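Long-range contacts in transcriptional regulator, LYSR family (Neisseria meningitidis, PDB 4AB5), which is a MetR-like transcription factor that probably controls methionine biosynthesis genes, with this chain forming its regulatory, effector-binding-type domain: residues E81-C86 with V170-I175; E106-Y111 with R151-L156. All blocks are in the same frame, centred on the assembly; numbering follows the deposited sequence.

Contact 1 (E81-C86 with V170-I175); sequences EMVGIC and VVHRQI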
loop_
_atom_site.group_PDB
_atom_site.type_symbol
_atom_site.label_atom_id
_atom_site.label_comp_id
_atom_site.label_asym_id
_atom_site.label_seq_id
_atom_site.Cartn_x
_atom_site.Cartn_y
_atom_site.Cartn_z
ATOM N N GLU B 81 20.630 2.860 -2.000
ATOM C CA GLU B 81 20.984 1.447 -2.010
ATOM C C GLU B 81 19.804 0.518 -1.792
ATOM O O GLU B 81 18.950 0.761 -0.929
ATOM C CB GLU B 81 22.176 1.108 -1.078
ATOM C CG GLU B 81 21.996 1.401 0.410
ATOM C CD GLU B 81 22.281 2.814 0.896
ATOM O OE1 GLU B 81 21.527 3.741 0.520
ATOM O OE2 GLU B 81 23.192 2.971 1.743
HETATM N N MSE B 82 19.749 -0.528 -2.626
HETATM C CA MSE B 82 18.775 -1.609 -2.575
HETATM C C MSE B 82 19.409 -2.652 -1.671
HETATM O O MSE B 82 20.495 -3.165 -1.967
HETATM C CB MSE B 82 18.506 -2.200 -3.969
HETATM C CG MSE B 82 17.741 -1.268 -4.890
HETATM SE SE MSE B 82 15.886 -0.988 -4.355
HETATM C CE MSE B 82 15.197 -2.827 -4.639
ATOM N N VAL B 83 18.773 -2.907 -0.530
ATOM C CA VAL B 83 19.301 -3.862 0.441
ATOM C C VAL B 83 18.486 -5.135 0.423
ATOM O O VAL B 83 17.277 -5.096 0.164
ATOM C CB VAL B 83 19.474 -3.278 1.875
ATOM C CG1 VAL B 83 20.492 -2.138 1.892
ATOM C CG2 VAL B 83 18.141 -2.835 2.484
ATOM N N GLY B 84 19.163 -6.251 0.673
ATOM C CA GLY B 84 18.535 -7.556 0.771
ATOM C C GLY B 84 18.039 -7.735 2.190
ATOM O O GLY B 84 18.736 -7.368 3.139
ATOM N N ILE B 85 16.808 -8.237 2.351
ATOM C CA ILE B 85 16.231 -8.490 3.670
ATOM C C ILE B 85 15.874 -9.943 3.860
ATOM O O ILE B 85 15.340 -10.578 2.948
ATOM C CB ILE B 85 15.073 -7.529 4.076
ATOM C CG1 ILE B 85 13.868 -7.584 3.093
ATOM C CG2 ILE B 85 15.595 -6.104 4.267
ATOM C CD1 ILE B 85 12.502 -7.169 3.685
ATOM N N CYS B 86 16.200 -10.471 5.039
ATOM C CA CYS B 86 15.881 -11.835 5.469
ATOM C C CYS B 86 15.533 -11.804 6.963
ATOM O O CYS B 86 15.774 -10.795 7.623
ATOM C CB CYS B 86 17.017 -12.811 5.160
ATOM S SG CYS B 86 18.489 -12.607 6.195
ATOM N N VAL B 170 13.368 -7.938 10.520
ATOM C CA VAL B 170 14.325 -8.355 9.501
ATOM C C VAL B 170 15.733 -7.831 9.802
ATOM O O VAL B 170 15.922 -6.991 10.688
ATOM C CB VAL B 170 13.853 -7.896 8.075
ATOM C CG1 VAL B 170 12.568 -8.597 7.642
ATOM C CG2 VAL B 170 13.702 -6.370 7.979
ATOM N N VAL B 171 16.712 -8.332 9.038
ATOM C CA VAL B 171 18.104 -7.883 9.048
ATOM C C VAL B 171 18.386 -7.488 7.609
ATOM O O VAL B 171 17.716 -7.996 6.702
ATOM C CB VAL B 171 19.128 -8.906 9.619
ATOM C CG1 VAL B 171 18.878 -9.181 11.100
ATOM C CG2 VAL B 171 19.157 -10.206 8.826
ATOM N N HIS B 172 19.307 -6.553 7.389
ATOM C CA HIS B 172 19.611 -6.137 6.024
ATOM C C HIS B 172 21.018 -6.508 5.638
ATOM O O HIS B 172 21.916 -6.512 6.492
ATOM C CB HIS B 172 19.276 -4.655 5.763
ATOM C CG HIS B 172 20.266 -3.684 6.318
ATOM N ND1 HIS B 172 21.140 -2.994 5.489
ATOM C CD2 HIS B 172 20.477 -3.298 7.599
ATOM C CE1 HIS B 172 21.858 -2.225 6.293
ATOM N NE2 HIS B 172 21.485 -2.365 7.570
ATOM N N ARG B 173 21.198 -6.883 4.359
ATOM C CA ARG B 173 22.491 -7.299 3.816
ATOM C C ARG B 173 22.747 -6.678 2.457
ATOM O O ARG B 173 21.808 -6.399 1.706
ATOM C CB ARG B 173 22.603 -8.838 3.725
ATOM C CG ARG B 173 22.458 -9.593 5.049
ATOM C CD ARG B 173 23.611 -9.316 5.984
ATOM N NE ARG B 173 23.554 -10.110 7.206
ATOM C CZ ARG B 173 23.087 -9.667 8.367
ATOM N NH1 ARG B 173 22.588 -8.441 8.466
ATOM N NH2 ARG B 173 23.109 -10.447 9.438
ATOM N N GLN B 174 24.036 -6.493 2.136
ATOM C CA GLN B 174 24.480 -5.928 0.873
ATOM C C GLN B 174 24.240 -6.913 -0.273
ATOM O O GLN B 174 24.605 -8.082 -0.164
ATOM C CB GLN B 174 25.954 -5.537 0.973
ATOM C CG GLN B 174 26.491 -4.873 -0.275
ATOM C CD GLN B 174 27.826 -4.247 -0.035
ATOM O OE1 GLN B 174 28.839 -4.914 0.163
ATOM N NE2 GLN B 174 27.845 -2.940 -0.078
ATOM N N ILE B 175 23.618 -6.437 -1.359
ATOM C CA ILE B 175 23.367 -7.247 -2.550
ATOM C C ILE B 175 24.544 -6.998 -3.486
ATOM O O ILE B 175 24.640 -5.902 -4.046
ATOM C CB ILE B 175 22.011 -6.903 -3.236
ATOM C CG1 ILE B 175 20.821 -7.290 -2.351
ATOM C CG2 ILE B 175 21.911 -7.562 -4.634
ATOM C CD1 ILE B 175 19.502 -6.660 -2.776
HETATM O O HOH W 1 23.288 -3.344 -1.297
#
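On one face of the R173 guanidinium lies CG2 of V171, 3.6 Å above the plane and displaced toward its rim, while H172 O lies at the edge by NH1. The setting is an antiparallel strand pair in the periplasmic-binding-protein-like fold of LysR regulatory domains, and it illustrates how a twisted pair sorts its two faces, the strand directions differing by 130°. R173 NH1 donates to H172 O at 2.8 Å; the acceptor lies nearly in the guanidinium plane, although the donor stands above the carbonyl plane. With R173 NH2 bonded to A93 O and NE also hydrogen-bonded, the rotation of the group is well restrained. The other flat group, the imidazole of H172, meets the ring of Y158 with planes at about 55°, and CG1 of V83 approaches its ND1 obliquely. G84 and R173 form a hydrogen-bonded pair: G84 N donates to R173 O and R173 N to G84 O, both at 2.8 Å. Beyond it, H172 CA-H points at G84 O and I85 CA-H at V171 O; in the next such pair V171 N donates to C86 O, with a weak return bond from C86 N. C86 and V171 share the R173 side of the sheet, where C86 SG sits 3.6 Å from V171 CG2. V83, I85 and H172 occupy the other face, toward helix 158-166. At the far end, I175 has CG1 anti to its carbonyl carbon, and I175 CD1 comes to 3.5 Å from G84 N. There a water spans the backbones, donating to M82 O at 2.9 Å and accepting from I175 N at 3.1 Å.

Contact 2 (E106-Y111 with R151-L156); sequences ETLITY and RGIAAL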
loop_
_atom_site.group_PDB
_atom_site.type_symbol
_atom_site.label_atom_id
_atom_site.label_comp_id
_atom_site.label_asym_id
_atom_site.label_seq_id
_atom_site.Cartn_x
_atom_site.Cartn_y
_atom_site.Cartn_z
ATOM N N GLU B 106 16.262 -19.708 -2.729
ATOM C CA GLU B 106 15.340 -18.848 -1.999
ATOM C C GLU B 106 14.132 -18.343 -2.785
ATOM O O GLU B 106 14.250 -18.059 -3.974
ATOM C CB GLU B 106 16.118 -17.647 -1.425
ATOM C CG GLU B 106 16.726 -17.837 -0.035
ATOM C CD GLU B 106 17.837 -18.842 0.166
ATOM O OE1 GLU B 106 18.973 -18.563 -0.283
ATOM O OE2 GLU B 106 17.612 -19.837 0.893
ATOM N N THR B 107 12.987 -18.163 -2.082
ATOM C CA THR B 107 11.748 -17.580 -2.611
ATOM C C THR B 107 11.951 -16.061 -2.552
ATOM O O THR B 107 12.340 -15.539 -1.508
ATOM C CB THR B 107 10.519 -18.060 -1.773
ATOM O OG1 THR B 107 10.262 -19.436 -2.054
ATOM C CG2 THR B 107 9.246 -17.257 -2.047
ATOM N N LEU B 108 11.710 -15.357 -3.663
ATOM C CA LEU B 108 11.865 -13.910 -3.729
ATOM C C LEU B 108 10.503 -13.211 -3.611
ATOM O O LEU B 108 9.590 -13.498 -4.388
ATOM C CB LEU B 108 12.617 -13.494 -5.020
ATOM C CG LEU B 108 13.060 -12.009 -5.151
ATOM C CD1 LEU B 108 14.087 -11.619 -4.083
ATOM C CD2 LEU B 108 13.615 -11.732 -6.524
ATOM N N ILE B 109 10.364 -12.322 -2.618
ATOM C CA ILE B 109 9.136 -11.549 -2.403
ATOM C C ILE B 109 9.294 -10.172 -3.041
ATOM O O ILE B 109 10.242 -9.453 -2.734
ATOM C CB ILE B 109 8.656 -11.530 -0.924
ATOM C CG1 ILE B 109 8.707 -12.953 -0.320
ATOM C CG2 ILE B 109 7.235 -10.933 -0.819
ATOM C CD1 ILE B 109 8.839 -13.004 1.128
ATOM N N THR B 110 8.431 -9.870 -4.028
ATOM C CA THR B 110 8.460 -8.629 -4.812
ATOM C C THR B 110 7.053 -8.036 -4.952
ATOM O O THR B 110 6.070 -8.662 -4.550
ATOM C CB THR B 110 9.004 -8.910 -6.253
ATOM O OG1 THR B 110 7.997 -9.540 -7.050
ATOM C CG2 THR B 110 10.287 -9.738 -6.283
ATOM N N TYR B 111 6.958 -6.859 -5.604
ATOM C CA TYR B 111 5.688 -6.227 -5.960
ATOM C C TYR B 111 5.146 -6.971 -7.195
ATOM O O TYR B 111 5.951 -7.557 -7.929
ATOM C CB TYR B 111 5.861 -4.722 -6.218
ATOM C CG TYR B 111 6.361 -3.988 -4.997
ATOM C CD1 TYR B 111 5.540 -3.800 -3.888
ATOM C CD2 TYR B 111 7.674 -3.536 -4.920
ATOM C CE1 TYR B 111 6.005 -3.145 -2.745
ATOM C CE2 TYR B 111 8.153 -2.885 -3.778
ATOM C CZ TYR B 111 7.312 -2.692 -2.694
ATOM O OH TYR B 111 7.772 -2.053 -1.568
ATOM N N ARG B 151 9.228 -16.749 5.004
ATOM C CA ARG B 151 8.465 -17.130 3.809
ATOM C C ARG B 151 9.216 -16.843 2.507
ATOM O O ARG B 151 8.772 -17.242 1.425
ATOM C CB ARG B 151 7.054 -16.496 3.821
ATOM C CG ARG B 151 6.118 -17.129 4.843
ATOM C CD ARG B 151 5.750 -18.530 4.407
ATOM N NE ARG B 151 5.026 -19.276 5.428
ATOM C CZ ARG B 151 5.575 -20.207 6.192
ATOM N NH1 ARG B 151 6.864 -20.505 6.064
ATOM N NH2 ARG B 151 4.844 -20.846 7.095
ATOM N N GLY B 152 10.358 -16.181 2.643
ATOM C CA GLY B 152 11.234 -15.806 1.543
ATOM C C GLY B 152 12.149 -14.659 1.914
ATOM O O GLY B 152 12.273 -14.310 3.096
ATOM N N ILE B 153 12.823 -14.096 0.894
ATOM C CA ILE B 153 13.720 -12.935 1.003
ATOM C C ILE B 153 13.246 -11.827 0.055
ATOM O O ILE B 153 12.419 -12.090 -0.817
ATOM C CB ILE B 153 15.217 -13.311 0.801
ATOM C CG1 ILE B 153 15.490 -13.920 -0.605
ATOM C CG2 ILE B 153 15.725 -14.222 1.945
ATOM C CD1 ILE B 153 16.946 -13.959 -1.014
ATOM N N ALA B 154 13.743 -10.592 0.228
ATOM C CA ALA B 154 13.354 -9.465 -0.628
ATOM C C ALA B 154 14.477 -8.463 -0.792
ATOM O O ALA B 154 15.451 -8.508 -0.048
ATOM C CB ALA B 154 12.126 -8.765 -0.054
ATOM N N ALA B 155 14.336 -7.562 -1.780
ATOM C CA ALA B 155 15.244 -6.450 -2.050
ATOM C C ALA B 155 14.409 -5.179 -1.956
ATOM O O ALA B 155 13.420 -5.024 -2.682
ATOM C CB ALA B 155 15.864 -6.572 -3.433
ATOM N N LEU B 156 14.762 -4.303 -1.019
ATOM C CA LEU B 156 14.026 -3.060 -0.807
ATOM C C LEU B 156 14.969 -1.888 -0.557
ATOM O O LEU B 156 16.093 -2.130 -0.118
ATOM C CB LEU B 156 13.038 -3.211 0.374
ATOM C CG LEU B 156 11.785 -4.060 0.146
ATOM C CD1 LEU B 156 11.093 -4.342 1.461
ATOM C CD2 LEU B 156 10.822 -3.393 -0.832
#
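The carbonyl oxygen of I153 is held by one nearly straight hydrogen bond and one softer contact: I109 N donates to it at 2.7 Å, with an angle of 174° and nearly along the C=O axis, while the CA-H of L108 points at the same oxygen. I153 pays this back through its own amide, I153 N donating to T107 O at 2.8 Å, again close to the carbonyl axis. One residue thus serves both neighbours of L108, and the result is a single backbone bridge between two segments whose directions differ by 57°. Side chains then flank the bridge. The extended I109 chain, CG1 anti to its carbonyl carbon, lays CD1 against the backbone of G152, 3.7 Å from G152 CA. T107 CG2, anti to its backbone N, lies alongside R151 O. The I153 side chain crosses E106 obliquely, and I153 CD1 meets E106 CB at 3.8 Å. L108, its CG anti to the backbone N, swings CD1 back toward I153 O and A154 CA. Farther along, the segments diverge, yet Y111 reaches across at about a right angle to L156, whose CD2 stands 3.4 Å from Y111 OH. That hydroxyl is bonded to T140 OG1, and the ring stacks with H17, so Y111 also ties this region to the loop holding the C16-C19 disulfide. R151, at the opposite end, packs on L39 of the second subunit. Such short-strand bridging, with helix 140-148 packed against I109 and Y111, is consistent with the alpha/beta architecture that LysR effector-binding domains share with type 2 periplasmic binding proteins.

The centres of contacts 1 and 2 lie 11 Å apart, on the same side of the chain's centre, and strands 72-86 and 154-157 join them as neighbours in the mixed sheet. I85 N to A154 O and V83 N to L156 O, both 2.8 Å, are the probable hydrogen bonds between them. Strand 72-86 therefore has segment 170-175 on one edge and segment 151-156 on the other, and the latter passes the connection on to 106-111 and strand 134-136. Along the chain the order is 81-86, 106-111, 151-156, 170-175, so contact 1 encloses contact 2. Sequence-distant segments are thus gathered into one lobe of the regulatory domain.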